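Local coordinates for protein 7,8-dihydro-6-hydroxymethylpterin pyrophosphokinase-dihydropteroate synthase (Plasmodium falciparum, PDB 6JWS) that probably catalyses two successive steps of folate synthesis, pyrophosphorylating 6-hydroxymethyl-7,8-dihydropterin with ATP and then joining the product to 4-aminobenzoate to give 7,8-dihydropteroate, at residues 376-381 with 682-687; 574-579 with 588-593; 604-609 with 675-680; 610-615 with 671-676. The protein carries 1 engineered substitution. All blocks are in the same frame, centred on the assembly; numbering follows the deposited sequence.

Contact 1: residues 376-381 with 682-687; sequences YVLKDR and VDLIRV. With PT1 (pteroic acid), chain I.
The hydroxyl of Tyr376 and the carboxylate of Asp683 are joined by one water: Tyr376 OH donates to it over 2.7 Å, and it donates on to Asp683 OD1, also at 2.7 Å. The water sits at the edge of the tyrosine ring, in its plane. Ring and carboxylate slide past each other in opposite directions, with their planes 63° apart, and Tyr376 OH comes within 3.8 Å of Asp683 CB. With CG wedged between the backbone N and the carbonyl carbon (chi1 72°), the phenol is carried across to the other segment. Asp683 has stronger ties through OD2, which takes the backbone N of Leu602 and forms a salt bridge with Lys386. Beside this polar link, Leu378 and Leu684 meet tip to tip, CD2 to CD2 at 3.9 Å, and Leu573 packs against both.

Strand 372-377 belongs to the antiparallel sheet of the kinase part, whereas strand 684-687 is the last strand of the TIM barrel, so the contact is part of the seam between the two enzymes. Further up the same barrel strand, Arg686 lays one face of its guanidinium over the pterin, NH2 lying 3.3 Å from N8 of pteroic acid, while NE is anchored to Asp430. At the seam, the water couples phenol and carboxylate although Tyr376 OH and Asp683 OD1 stay 4.1 Å apart, and Lys386 would be expected to favour the charged carboxylate.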
# COMPACT_ATOMS: atom_id res chain seq x y z
N TYR B 376 21.67 -5.10 -7.69
CA TYR B 376 21.62 -6.15 -8.71
C TYR B 376 21.92 -5.54 -10.07
O TYR B 376 21.84 -4.32 -10.22
CB TYR B 376 20.28 -6.91 -8.68
CG TYR B 376 19.10 -6.11 -9.20
CD1 TYR B 376 18.47 -5.19 -8.38
CD2 TYR B 376 18.62 -6.25 -10.49
CE1 TYR B 376 17.38 -4.46 -8.81
CE2 TYR B 376 17.53 -5.51 -10.95
CZ TYR B 376 16.90 -4.61 -10.10
OH TYR B 376 15.83 -3.85 -10.47
N VAL B 377 22.26 -6.38 -11.08
CA VAL B 377 22.61 -5.84 -12.39
C VAL B 377 21.78 -6.50 -13.49
O VAL B 377 21.71 -7.73 -13.59
CB VAL B 377 24.13 -5.92 -12.67
CG1 VAL B 377 24.49 -5.43 -14.07
CG2 VAL B 377 24.93 -5.16 -11.63
N LEU B 378 21.11 -5.68 -14.31
CA LEU B 378 20.31 -6.19 -15.41
C LEU B 378 21.17 -6.30 -16.67
O LEU B 378 21.06 -7.26 -17.43
CB LEU B 378 19.13 -5.26 -15.66
CG LEU B 378 18.02 -5.33 -14.61
CD1 LEU B 378 16.98 -4.25 -14.85
CD2 LEU B 378 17.39 -6.72 -14.61
N LYS B 379 21.96 -5.25 -16.93
CA LYS B 379 22.76 -5.21 -18.14
C LYS B 379 24.20 -4.86 -17.78
O LYS B 379 25.03 -5.75 -17.58
CB LYS B 379 22.10 -4.29 -19.18
CG LYS B 379 22.77 -4.27 -20.55
CD LYS B 379 22.26 -3.17 -21.48
CE LYS B 379 23.18 -2.95 -22.67
NZ LYS B 379 22.50 -2.27 -23.80
N ASP B 380 24.47 -3.56 -17.64
CA ASP B 380 25.81 -3.08 -17.35
C ASP B 380 25.78 -1.93 -16.35
O ASP B 380 26.79 -1.29 -16.12
CB ASP B 380 26.58 -2.77 -18.65
CG ASP B 380 25.89 -1.81 -19.61
OD1 ASP B 380 24.98 -1.06 -19.17
OD2 ASP B 380 26.28 -1.81 -20.82
N ARG B 381 24.61 -1.68 -15.75
CA ARG B 381 24.44 -0.59 -14.80
C ARG B 381 23.94 -1.11 -13.44
O ARG B 381 23.26 -2.13 -13.34
CB ARG B 381 23.50 0.47 -15.39
CG ARG B 381 24.19 1.73 -15.89
CD ARG B 381 25.24 1.59 -16.98
NE ARG B 381 26.39 2.46 -16.74
CZ ARG B 381 27.33 2.78 -17.64
NH1 ARG B 381 27.26 2.32 -18.89
NH2 ARG B 381 28.33 3.58 -17.30
N VAL B 682 8.52 -5.12 -5.79
CA VAL B 682 8.90 -6.06 -6.82
C VAL B 682 9.80 -5.34 -7.82
O VAL B 682 9.50 -4.23 -8.26
CB VAL B 682 7.64 -6.62 -7.51
CG1 VAL B 682 8.01 -7.58 -8.63
CG2 VAL B 682 6.71 -7.28 -6.50
N ASP B 683 10.91 -5.97 -8.19
CA ASP B 683 11.93 -5.34 -9.02
C ASP B 683 11.53 -5.27 -10.50
O ASP B 683 11.85 -4.29 -11.17
CB ASP B 683 13.27 -6.03 -8.80
CG ASP B 683 13.67 -6.01 -7.33
OD1 ASP B 683 14.10 -4.92 -6.86
OD2 ASP B 683 13.52 -7.05 -6.67
N LEU B 684 10.89 -6.31 -11.04
CA LEU B 684 10.47 -6.27 -12.44
C LEU B 684 9.12 -6.94 -12.57
O LEU B 684 8.87 -7.97 -11.92
CB LEU B 684 11.48 -6.98 -13.36
CG LEU B 684 12.90 -6.39 -13.39
CD1 LEU B 684 13.79 -7.12 -12.39
CD2 LEU B 684 13.52 -6.47 -14.77
N ILE B 685 8.27 -6.36 -13.42
CA ILE B 685 6.98 -6.96 -13.74
C ILE B 685 6.88 -7.08 -15.27
O ILE B 685 7.26 -6.17 -16.03
CB ILE B 685 5.81 -6.17 -13.10
CG1 ILE B 685 5.80 -4.70 -13.54
CG2 ILE B 685 5.86 -6.27 -11.57
CD1 ILE B 685 4.56 -3.91 -13.11
N ARG B 686 6.38 -8.25 -15.70
CA ARG B 686 6.38 -8.65 -17.09
C ARG B 686 4.95 -8.47 -17.59
O ARG B 686 4.06 -9.18 -17.12
CB ARG B 686 6.80 -10.12 -17.19
CG ARG B 686 6.98 -10.65 -18.61
CD ARG B 686 7.28 -12.14 -18.55
NE ARG B 686 7.34 -12.70 -19.89
CZ ARG B 686 6.30 -13.22 -20.54
NH1 ARG B 686 5.12 -13.31 -19.96
NH2 ARG B 686 6.48 -13.70 -21.76
N VAL B 687 4.74 -7.51 -18.50
CA VAL B 687 3.37 -7.11 -18.78
C VAL B 687 3.14 -6.98 -20.29
O VAL B 687 4.07 -6.66 -21.05
CB VAL B 687 2.98 -5.82 -18.02
CG1 VAL B 687 3.08 -5.99 -16.50
CG2 VAL B 687 3.77 -4.60 -18.49
C2 PT1 I . 6.39 -15.67 -16.42
C3 PT1 I . 6.12 -16.03 -17.81
C5 PT1 I . 7.28 -16.09 -18.70
N6 PT1 I . 4.88 -16.29 -18.28
C7 PT1 I . 8.71 -15.52 -16.86
N9 PT1 I . 8.52 -15.83 -18.19
C10 PT1 I . 4.72 -16.64 -19.59
N11 PT1 I . 9.98 -15.28 -16.37
C12 PT1 I . 5.83 -16.73 -20.43
C21 PT1 I . -2.21 -18.66 -17.07
O22 PT1 I . -3.18 -17.98 -17.51
O1 PT1 I . 5.37 -15.60 -15.54
N4 PT1 I . 7.65 -15.43 -16.01
N8 PT1 I . 7.07 -16.44 -19.98
C13 PT1 I . 3.34 -16.97 -20.08
N14 PT1 I . 2.92 -18.27 -19.49
C15 PT1 I . 1.71 -18.38 -18.91
C16 PT1 I . 1.52 -19.26 -17.82
C17 PT1 I . 0.62 -17.60 -19.43
C18 PT1 I . 0.24 -19.35 -17.22
C19 PT1 I . -0.66 -17.72 -18.83
C20 PT1 I . -0.84 -18.57 -17.72
O23 PT1 I . -2.37 -19.40 -16.08
O HOH W 1 14.55 -2.72 -8.41

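Contact 2: residues 574-579 with 588-593; sequences FDIGLG and IKLLQN. With PT1 (pteroic acid), chain I.
Apolar packing makes the contact itself. Ile576 and Leu590 slide past each other in opposite directions, bringing Ile576 CD1 to 3.9 Å from Leu590 CB. Leu578 crosses Leu591 at about a right angle, CD1 to CD2 at 4.1 Å, and its other methyl, CD2, lies 4.2 Å from Leu590 CB. In Ile576, CG1 stands between the backbone N and the carbonyl carbon (chi1 44°), and from there CD1 extends to the helix. This is a beta-alpha unit of the TIM barrel: the loop leaving strand 572-575 packs against helix 584-592, which follows it in the chain.

Hydrogen bonds act on the ligand side of the loop. Asp575 closes an Asx turn, its OD1 accepting from Gly577 N at 2.9 Å from above the carboxylate plane. Its other oxygen, OD2, takes the pterin amino group N11 of pteroic acid at 2.8 Å. At the far end of the helix, Asn593 ND2 turns back to Lys589 O over 3.0 Å, and Gln592 NE2 bonds to Ile703 O of the second subunit.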
# COMPACT_ATOMS: atom_id res chain seq x y z
N PHE B 574 14.85 -13.95 -9.44
CA PHE B 574 13.93 -15.02 -9.07
C PHE B 574 12.55 -14.72 -9.63
O PHE B 574 12.12 -13.56 -9.64
CB PHE B 574 13.73 -15.09 -7.56
CG PHE B 574 14.90 -15.59 -6.75
CD1 PHE B 574 16.15 -15.00 -6.87
CD2 PHE B 574 14.75 -16.57 -5.80
CE1 PHE B 574 17.22 -15.46 -6.11
CE2 PHE B 574 15.82 -17.06 -5.06
CZ PHE B 574 17.05 -16.51 -5.22
N ASP B 575 11.86 -15.80 -10.04
CA ASP B 575 10.49 -15.70 -10.52
C ASP B 575 9.72 -16.91 -10.01
O ASP B 575 10.10 -18.05 -10.25
CB ASP B 575 10.46 -15.51 -12.05
CG ASP B 575 9.07 -15.30 -12.62
OD1 ASP B 575 8.08 -15.51 -11.88
OD2 ASP B 575 8.96 -14.87 -13.79
N ILE B 576 8.60 -16.66 -9.32
CA ILE B 576 7.82 -17.69 -8.63
C ILE B 576 6.96 -18.47 -9.63
O ILE B 576 6.38 -19.49 -9.27
CB ILE B 576 6.92 -17.01 -7.59
CG1 ILE B 576 6.29 -15.79 -8.25
CG2 ILE B 576 7.76 -16.62 -6.38
CD1 ILE B 576 4.99 -15.40 -7.68
N GLY B 577 6.81 -17.93 -10.85
CA GLY B 577 6.10 -18.58 -11.94
C GLY B 577 4.58 -18.64 -11.73
O GLY B 577 4.00 -19.73 -11.69
N LEU B 578 3.93 -17.47 -11.63
CA LEU B 578 2.49 -17.45 -11.42
C LEU B 578 1.80 -18.21 -12.55
O LEU B 578 2.16 -18.06 -13.73
CB LEU B 578 2.00 -16.01 -11.35
CG LEU B 578 2.55 -15.19 -10.19
CD1 LEU B 578 2.24 -13.71 -10.40
CD2 LEU B 578 2.00 -15.67 -8.85
N GLY B 579 0.79 -19.02 -12.19
CA GLY B 579 0.03 -19.74 -13.20
C GLY B 579 0.74 -21.01 -13.72
O GLY B 579 0.17 -21.76 -14.52
N ILE B 588 -2.45 -16.63 -5.95
CA ILE B 588 -2.74 -15.54 -5.03
C ILE B 588 -1.88 -15.67 -3.78
O ILE B 588 -1.32 -14.68 -3.28
CB ILE B 588 -4.25 -15.46 -4.71
CG1 ILE B 588 -5.03 -14.90 -5.90
CG2 ILE B 588 -4.49 -14.62 -3.47
CD1 ILE B 588 -6.42 -15.51 -6.10
N LYS B 589 -1.76 -16.90 -3.29
CA LYS B 589 -1.02 -17.12 -2.06
C LYS B 589 0.44 -16.75 -2.24
O LYS B 589 1.04 -16.17 -1.34
CB LYS B 589 -1.13 -18.56 -1.56
CG LYS B 589 -0.48 -18.78 -0.19
CD LYS B 589 -1.22 -19.82 0.61
CE LYS B 589 -0.38 -20.42 1.72
NZ LYS B 589 -0.14 -19.43 2.80
N LEU B 590 1.02 -17.08 -3.41
CA LEU B 590 2.39 -16.69 -3.66
C LEU B 590 2.54 -15.17 -3.60
O LEU B 590 3.53 -14.69 -3.06
CB LEU B 590 2.84 -17.25 -5.03
CG LEU B 590 3.09 -18.76 -5.05
CD1 LEU B 590 3.18 -19.27 -6.47
CD2 LEU B 590 4.34 -19.14 -4.25
N LEU B 591 1.58 -14.43 -4.18
CA LEU B 591 1.55 -12.96 -4.12
C LEU B 591 1.40 -12.48 -2.68
O LEU B 591 2.12 -11.57 -2.27
CB LEU B 591 0.42 -12.41 -5.00
CG LEU B 591 0.64 -12.50 -6.51
CD1 LEU B 591 -0.63 -12.12 -7.25
CD2 LEU B 591 1.77 -11.57 -6.94
N GLN B 592 0.52 -13.13 -1.90
CA GLN B 592 0.31 -12.69 -0.52
C GLN B 592 1.61 -12.82 0.27
O GLN B 592 1.84 -12.05 1.20
CB GLN B 592 -0.77 -13.51 0.18
CG GLN B 592 -2.15 -13.27 -0.41
CD GLN B 592 -3.19 -14.18 0.21
OE1 GLN B 592 -2.88 -15.26 0.68
NE2 GLN B 592 -4.44 -13.75 0.21
N ASN B 593 2.49 -13.74 -0.16
CA ASN B 593 3.68 -14.10 0.59
C ASN B 593 4.95 -13.68 -0.14
O ASN B 593 6.01 -14.29 0.05
CB ASN B 593 3.65 -15.59 0.93
CG ASN B 593 2.63 -15.86 2.02
OD1 ASN B 593 2.90 -15.63 3.19
ND2 ASN B 593 1.45 -16.29 1.64
C2 PT1 I . 6.39 -15.67 -16.42
C3 PT1 I . 6.12 -16.03 -17.81
C5 PT1 I . 7.28 -16.09 -18.70
N6 PT1 I . 4.88 -16.29 -18.28
C7 PT1 I . 8.71 -15.52 -16.86
N9 PT1 I . 8.52 -15.83 -18.19
C10 PT1 I . 4.72 -16.64 -19.59
N11 PT1 I . 9.98 -15.28 -16.37
C12 PT1 I . 5.83 -16.73 -20.43
C21 PT1 I . -2.21 -18.66 -17.07
O22 PT1 I . -3.18 -17.98 -17.51
O1 PT1 I . 5.37 -15.60 -15.54
N4 PT1 I . 7.65 -15.43 -16.01
N8 PT1 I . 7.07 -16.44 -19.98
C13 PT1 I . 3.34 -16.97 -20.08
N14 PT1 I . 2.92 -18.27 -19.49
C15 PT1 I . 1.71 -18.38 -18.91
C16 PT1 I . 1.52 -19.26 -17.82
C17 PT1 I . 0.62 -17.60 -19.43
C18 PT1 I . 0.24 -19.35 -17.22
C19 PT1 I . -0.66 -17.72 -18.83
C20 PT1 I . -0.84 -18.57 -17.72
O23 PT1 I . -2.37 -19.40 -16.08

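Contact 3: residues 604-609 with 675-680; sequences IGYSRK and SYSYYK. With PT1 (pteroic acid), chain I.
The loop that follows barrel strand 603-604 carries one wall of the pteroate site, and helix 657-680 packs against its base, where Ile604 meets Ser677. The touch is small: Ile604 CD1 ends 3.5 Å from Ser677 OG, and Tyr606 CE2 comes to 4.3 Å from the same oxygen, obliquely to the ring. The serine hydroxyl is hydrogen-bonded to Ile673 O of its own helix, and its touch with the isoleucine methyl is plain van der Waals packing. Tyr606 also leans on Ile673 and Ala674 of that helix. Strand 603-604, helix 657-680 and strand 684-687 together form a beta-alpha-beta crossover, the repeating unit of a TIM barrel, and Ile604 and Ser677 both pack on Ile685 of the second strand.

From Tyr606 to Lys609 the chain makes a type II beta turn, and Lys609 faces the ligand. Extended beyond CG, the lysine chain lies across one face of the aminobenzoyl ring, CG lying 3.7 Å from C19 of pteroic acid, and brings its ammonium to the pterin. There NZ donates to O1 of pteroic acid at 2.6 Å and to Gly605 O at 2.7 Å, and it also bonds to Leu578 O; a weaker bond goes to N6 of the pterin. Two backbone carbonyls thus fix the lysine end against the pterin carbonyl. Tyr676 and Tyr679, on the helix's other faces, pack on Tyr679 and Tyr676 of the second subunit.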
# COMPACT_ATOMS: atom_id res chain seq x y z
N ILE B 604 8.32 -10.93 -11.73
CA ILE B 604 7.09 -11.71 -11.77
C ILE B 604 6.31 -11.42 -13.05
O ILE B 604 6.43 -10.32 -13.60
CB ILE B 604 6.18 -11.48 -10.54
CG1 ILE B 604 5.54 -10.09 -10.55
CG2 ILE B 604 6.91 -11.75 -9.22
CD1 ILE B 604 4.54 -9.85 -9.42
N GLY B 605 5.47 -12.39 -13.46
CA GLY B 605 4.57 -12.24 -14.58
C GLY B 605 3.15 -12.69 -14.25
O GLY B 605 2.86 -13.89 -14.17
N TYR B 606 2.25 -11.72 -14.06
CA TYR B 606 0.85 -12.00 -13.76
C TYR B 606 -0.02 -11.65 -14.96
O TYR B 606 -1.21 -11.97 -14.98
CB TYR B 606 0.40 -11.11 -12.60
CG TYR B 606 0.64 -9.63 -12.83
CD1 TYR B 606 -0.21 -8.87 -13.63
CD2 TYR B 606 1.70 -8.99 -12.21
CE1 TYR B 606 0.02 -7.52 -13.84
CE2 TYR B 606 1.94 -7.64 -12.40
CZ TYR B 606 1.09 -6.90 -13.20
OH TYR B 606 1.38 -5.57 -13.38
N SER B 607 0.57 -10.97 -15.94
CA SER B 607 -0.18 -10.26 -16.97
C SER B 607 -1.12 -11.18 -17.73
O SER B 607 -0.69 -12.12 -18.41
CB SER B 607 0.76 -9.53 -17.90
OG SER B 607 0.05 -8.70 -18.80
N ARG B 608 -2.42 -10.87 -17.64
CA ARG B 608 -3.49 -11.48 -18.40
C ARG B 608 -3.66 -12.96 -18.07
O ARG B 608 -4.21 -13.68 -18.87
CB ARG B 608 -3.31 -11.25 -19.90
CG ARG B 608 -3.45 -9.79 -20.33
CD ARG B 608 -3.33 -9.69 -21.83
NE ARG B 608 -3.38 -8.30 -22.27
CZ ARG B 608 -3.25 -7.89 -23.55
NH1 ARG B 608 -3.09 -8.78 -24.51
NH2 ARG B 608 -3.29 -6.60 -23.85
N LYS B 609 -3.24 -13.39 -16.88
CA LYS B 609 -3.32 -14.80 -16.53
C LYS B 609 -4.69 -15.10 -15.93
O LYS B 609 -5.35 -14.21 -15.38
CB LYS B 609 -2.18 -15.19 -15.58
CG LYS B 609 -0.80 -15.07 -16.19
CD LYS B 609 0.34 -15.69 -15.43
CE LYS B 609 1.55 -15.78 -16.35
NZ LYS B 609 2.81 -16.14 -15.66
N SER B 675 0.03 -2.30 -8.79
CA SER B 675 0.02 -1.42 -7.61
C SER B 675 0.60 -2.15 -6.40
O SER B 675 1.45 -1.60 -5.70
CB SER B 675 -1.37 -0.96 -7.26
OG SER B 675 -1.91 -0.27 -8.36
N TYR B 676 0.05 -3.34 -6.16
CA TYR B 676 0.50 -4.24 -5.12
C TYR B 676 2.01 -4.45 -5.25
O TYR B 676 2.74 -4.32 -4.28
CB TYR B 676 -0.27 -5.56 -5.20
CG TYR B 676 0.13 -6.55 -4.13
CD1 TYR B 676 -0.23 -6.33 -2.81
CD2 TYR B 676 0.86 -7.70 -4.44
CE1 TYR B 676 0.14 -7.21 -1.81
CE2 TYR B 676 1.22 -8.61 -3.46
CZ TYR B 676 0.87 -8.36 -2.15
OH TYR B 676 1.21 -9.22 -1.15
N SER B 677 2.48 -4.70 -6.48
CA SER B 677 3.88 -4.98 -6.78
C SER B 677 4.75 -3.77 -6.45
O SER B 677 5.85 -3.93 -5.92
CB SER B 677 4.06 -5.34 -8.24
OG SER B 677 3.47 -6.61 -8.49
N TYR B 678 4.24 -2.59 -6.83
CA TYR B 678 4.89 -1.33 -6.53
C TYR B 678 5.09 -1.18 -5.02
O TYR B 678 6.19 -0.83 -4.55
CB TYR B 678 4.08 -0.15 -7.08
CG TYR B 678 4.65 1.17 -6.60
CD1 TYR B 678 5.71 1.77 -7.28
CD2 TYR B 678 4.20 1.75 -5.44
CE1 TYR B 678 6.26 2.95 -6.83
CE2 TYR B 678 4.75 2.93 -4.96
CZ TYR B 678 5.78 3.53 -5.67
OH TYR B 678 6.36 4.67 -5.20
N TYR B 679 4.04 -1.46 -4.24
CA TYR B 679 4.15 -1.31 -2.80
C TYR B 679 5.00 -2.40 -2.15
O TYR B 679 5.58 -2.17 -1.10
CB TYR B 679 2.80 -1.23 -2.10
CG TYR B 679 2.12 0.08 -2.37
CD1 TYR B 679 2.72 1.26 -2.00
CD2 TYR B 679 0.90 0.13 -3.02
CE1 TYR B 679 2.12 2.48 -2.27
CE2 TYR B 679 0.28 1.33 -3.29
CZ TYR B 679 0.90 2.51 -2.92
OH TYR B 679 0.30 3.71 -3.19
N LYS B 680 5.05 -3.57 -2.78
CA LYS B 680 5.85 -4.68 -2.27
C LYS B 680 7.29 -4.59 -2.79
O LYS B 680 8.11 -5.41 -2.43
CB LYS B 680 5.21 -6.03 -2.64
CG LYS B 680 3.98 -6.38 -1.82
CD LYS B 680 4.25 -6.33 -0.32
CE LYS B 680 3.08 -6.66 0.58
NZ LYS B 680 3.55 -7.18 1.90
C2 PT1 I . 6.39 -15.67 -16.42
C3 PT1 I . 6.12 -16.03 -17.81
C5 PT1 I . 7.28 -16.09 -18.70
N6 PT1 I . 4.88 -16.29 -18.28
C7 PT1 I . 8.71 -15.52 -16.86
N9 PT1 I . 8.52 -15.83 -18.19
C10 PT1 I . 4.72 -16.64 -19.59
N11 PT1 I . 9.98 -15.28 -16.37
C12 PT1 I . 5.83 -16.73 -20.43
C21 PT1 I . -2.21 -18.66 -17.07
O22 PT1 I . -3.18 -17.98 -17.51
O1 PT1 I . 5.37 -15.60 -15.54
N4 PT1 I . 7.65 -15.43 -16.01
N8 PT1 I . 7.07 -16.44 -19.98
C13 PT1 I . 3.34 -16.97 -20.08
N14 PT1 I . 2.92 -18.27 -19.49
C15 PT1 I . 1.71 -18.38 -18.91
C16 PT1 I . 1.52 -19.26 -17.82
C17 PT1 I . 0.62 -17.60 -19.43
C18 PT1 I . 0.24 -19.35 -17.22
C19 PT1 I . -0.66 -17.72 -18.83
C20 PT1 I . -0.84 -18.57 -17.72
O23 PT1 I . -2.37 -19.40 -16.08

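Contact 4: residues 610-615 with 671-676; sequences RFIAHC and LAIASY. With PT1 (pteroic acid), chain I.
Phe611 and Ile673 approach from opposite directions and make the tight part of the contact, the isoleucine methyl CD1 lying 3.8 Å from Phe611 CE2, oblique to the ring. Ile612 meets the same methyl less closely, CG1 to CD1 at 4.1 Å, and its CG1 also lies over the centre of one face of the Phe611 ring. A chi1 of 79° sets that ring between the backbone N and the carbonyl carbon of Phe611, and Leu591 and Tyr606 touch it too. Ile673 also packs on Val699 of the second subunit, so the long helix 657-680 has the short helix 610-613 on one flank and the dimer partner on another.

The loose side of 610-615 is its later part: Ala613 and His614 are exposed, and the helix's bonds to His614 N are weak.

The firm polar end is Arg610, which grips the carboxylate of pteroic acid. The backbone N bonds to O22 at 2.9 Å, while NE and NH2 hold O23 at 3.0 and 2.9 Å, with O23 in the guanidinium plane. Asp539 pairs with the remaining nitrogen, NH1. The guanidinium and the start of the helix would both be expected to favour a negative carboxylate at the aminobenzoate end of pteroic acid, which corresponds to that of the dihydropteroate product.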
# COMPACT_ATOMS: atom_id res chain seq x y z
N ARG B 610 -5.07 -16.38 -15.97
CA ARG B 610 -6.38 -16.84 -15.55
C ARG B 610 -6.67 -16.50 -14.09
O ARG B 610 -7.81 -16.23 -13.75
CB ARG B 610 -6.49 -18.35 -15.76
CG ARG B 610 -6.64 -18.81 -17.20
CD ARG B 610 -6.33 -20.30 -17.27
NE ARG B 610 -4.98 -20.68 -16.84
CZ ARG B 610 -4.53 -21.92 -16.63
NH1 ARG B 610 -5.33 -22.97 -16.80
NH2 ARG B 610 -3.28 -22.11 -16.24
N PHE B 611 -5.66 -16.53 -13.21
CA PHE B 611 -5.94 -16.30 -11.80
C PHE B 611 -6.51 -14.89 -11.56
O PHE B 611 -7.18 -14.69 -10.55
CB PHE B 611 -4.73 -16.59 -10.91
CG PHE B 611 -3.68 -15.51 -10.87
CD1 PHE B 611 -2.67 -15.47 -11.83
CD2 PHE B 611 -3.69 -14.54 -9.88
CE1 PHE B 611 -1.70 -14.47 -11.79
CE2 PHE B 611 -2.72 -13.55 -9.85
CZ PHE B 611 -1.71 -13.53 -10.78
N ILE B 612 -6.23 -13.93 -12.45
CA ILE B 612 -6.80 -12.60 -12.28
C ILE B 612 -8.34 -12.65 -12.37
O ILE B 612 -9.02 -12.11 -11.50
CB ILE B 612 -6.22 -11.57 -13.27
CG1 ILE B 612 -4.69 -11.49 -13.20
CG2 ILE B 612 -6.89 -10.22 -13.04
CD1 ILE B 612 -4.08 -10.51 -14.17
N ALA B 613 -8.87 -13.30 -13.42
CA ALA B 613 -10.30 -13.45 -13.63
C ALA B 613 -10.97 -14.13 -12.44
O ALA B 613 -12.11 -13.83 -12.12
CB ALA B 613 -10.60 -14.22 -14.89
N HIS B 614 -10.23 -15.00 -11.75
CA HIS B 614 -10.77 -15.76 -10.64
C HIS B 614 -10.99 -14.85 -9.44
O HIS B 614 -11.63 -15.25 -8.46
CB HIS B 614 -9.77 -16.88 -10.33
CG HIS B 614 -10.00 -17.66 -9.08
ND1 HIS B 614 -10.74 -18.84 -9.08
CD2 HIS B 614 -9.55 -17.49 -7.83
CE1 HIS B 614 -10.75 -19.36 -7.86
NE2 HIS B 614 -10.03 -18.54 -7.06
N CYS B 615 -10.39 -13.66 -9.49
CA CYS B 615 -10.53 -12.68 -8.41
C CYS B 615 -11.85 -11.90 -8.53
O CYS B 615 -12.28 -11.31 -7.55
CB CYS B 615 -9.40 -11.66 -8.45
SG CYS B 615 -7.78 -12.33 -8.01
N LEU B 671 -3.54 -4.31 -13.36
CA LEU B 671 -3.03 -3.01 -12.90
C LEU B 671 -3.13 -2.91 -11.38
O LEU B 671 -2.32 -2.24 -10.74
CB LEU B 671 -3.81 -1.87 -13.56
CG LEU B 671 -3.68 -1.73 -15.08
CD1 LEU B 671 -4.67 -0.66 -15.58
CD2 LEU B 671 -2.26 -1.39 -15.48
N ALA B 672 -4.11 -3.60 -10.80
CA ALA B 672 -4.19 -3.79 -9.36
C ALA B 672 -2.93 -4.51 -8.85
O ALA B 672 -2.37 -4.14 -7.81
CB ALA B 672 -5.45 -4.55 -9.02
N ILE B 673 -2.46 -5.54 -9.59
CA ILE B 673 -1.28 -6.27 -9.16
C ILE B 673 -0.02 -5.44 -9.40
O ILE B 673 0.95 -5.53 -8.65
CB ILE B 673 -1.22 -7.67 -9.81
CG1 ILE B 673 -2.46 -8.49 -9.41
CG2 ILE B 673 0.07 -8.40 -9.41
CD1 ILE B 673 -2.59 -9.81 -10.12
N ALA B 674 -0.06 -4.57 -10.43
CA ALA B 674 1.02 -3.60 -10.61
C ALA B 674 1.17 -2.72 -9.36
O ALA B 674 2.29 -2.45 -8.93
CB ALA B 674 0.81 -2.76 -11.85
N SER B 675 0.03 -2.30 -8.79
CA SER B 675 0.02 -1.42 -7.61
C SER B 675 0.60 -2.15 -6.40
O SER B 675 1.45 -1.60 -5.70
CB SER B 675 -1.37 -0.96 -7.26
OG SER B 675 -1.91 -0.27 -8.36
N TYR B 676 0.05 -3.34 -6.16
CA TYR B 676 0.50 -4.24 -5.12
C TYR B 676 2.01 -4.45 -5.25
O TYR B 676 2.74 -4.32 -4.28
CB TYR B 676 -0.27 -5.56 -5.20
CG TYR B 676 0.13 -6.55 -4.13
CD1 TYR B 676 -0.23 -6.33 -2.81
CD2 TYR B 676 0.86 -7.70 -4.44
CE1 TYR B 676 0.14 -7.21 -1.81
CE2 TYR B 676 1.22 -8.61 -3.46
CZ TYR B 676 0.87 -8.36 -2.15
OH TYR B 676 1.21 -9.22 -1.15
C2 PT1 I . 6.39 -15.67 -16.42
C3 PT1 I . 6.12 -16.03 -17.81
C5 PT1 I . 7.28 -16.09 -18.70
N6 PT1 I . 4.88 -16.29 -18.28
C7 PT1 I . 8.71 -15.52 -16.86
N9 PT1 I . 8.52 -15.83 -18.19
C10 PT1 I . 4.72 -16.64 -19.59
N11 PT1 I . 9.98 -15.28 -16.37
C12 PT1 I . 5.83 -16.73 -20.43
C21 PT1 I . -2.21 -18.66 -17.07
O22 PT1 I . -3.18 -17.98 -17.51
O1 PT1 I . 5.37 -15.60 -15.54
N4 PT1 I . 7.65 -15.43 -16.01
N8 PT1 I . 7.07 -16.44 -19.98
C13 PT1 I . 3.34 -16.97 -20.08
N14 PT1 I . 2.92 -18.27 -19.49
C15 PT1 I . 1.71 -18.38 -18.91
C16 PT1 I . 1.52 -19.26 -17.82
C17 PT1 I . 0.62 -17.60 -19.43
C18 PT1 I . 0.24 -19.35 -17.22
C19 PT1 I . -0.66 -17.72 -18.83
C20 PT1 I . -0.84 -18.57 -17.72
O23 PT1 I . -2.37 -19.40 -16.08

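Contacts 2, 3 and 4 gather round one pteroic acid: 574-579 and 604-609 hold the pterin, 610-615 the carboxylate, and 682-687 of contact 1 supplies the arginine over the pterin. The centres of contacts 3 and 4 lie about 7 Å apart, and the two share Ser675 and Tyr676 on helix 657-680. Contact 2 is about 9 Å from contact 3, centre to centre, and Leu591 O bonds to Tyr676 OH over 2.8 Å. Contact 1, its centre about 21 Å from that of contact 4, touches it where Ile685 CD1 packs on Ala674 CB at 4.1 Å, and reaches contact 3 through Arg686 N to Ile604 O at 3.0 Å, linking the interdomain seam to the pocket wall.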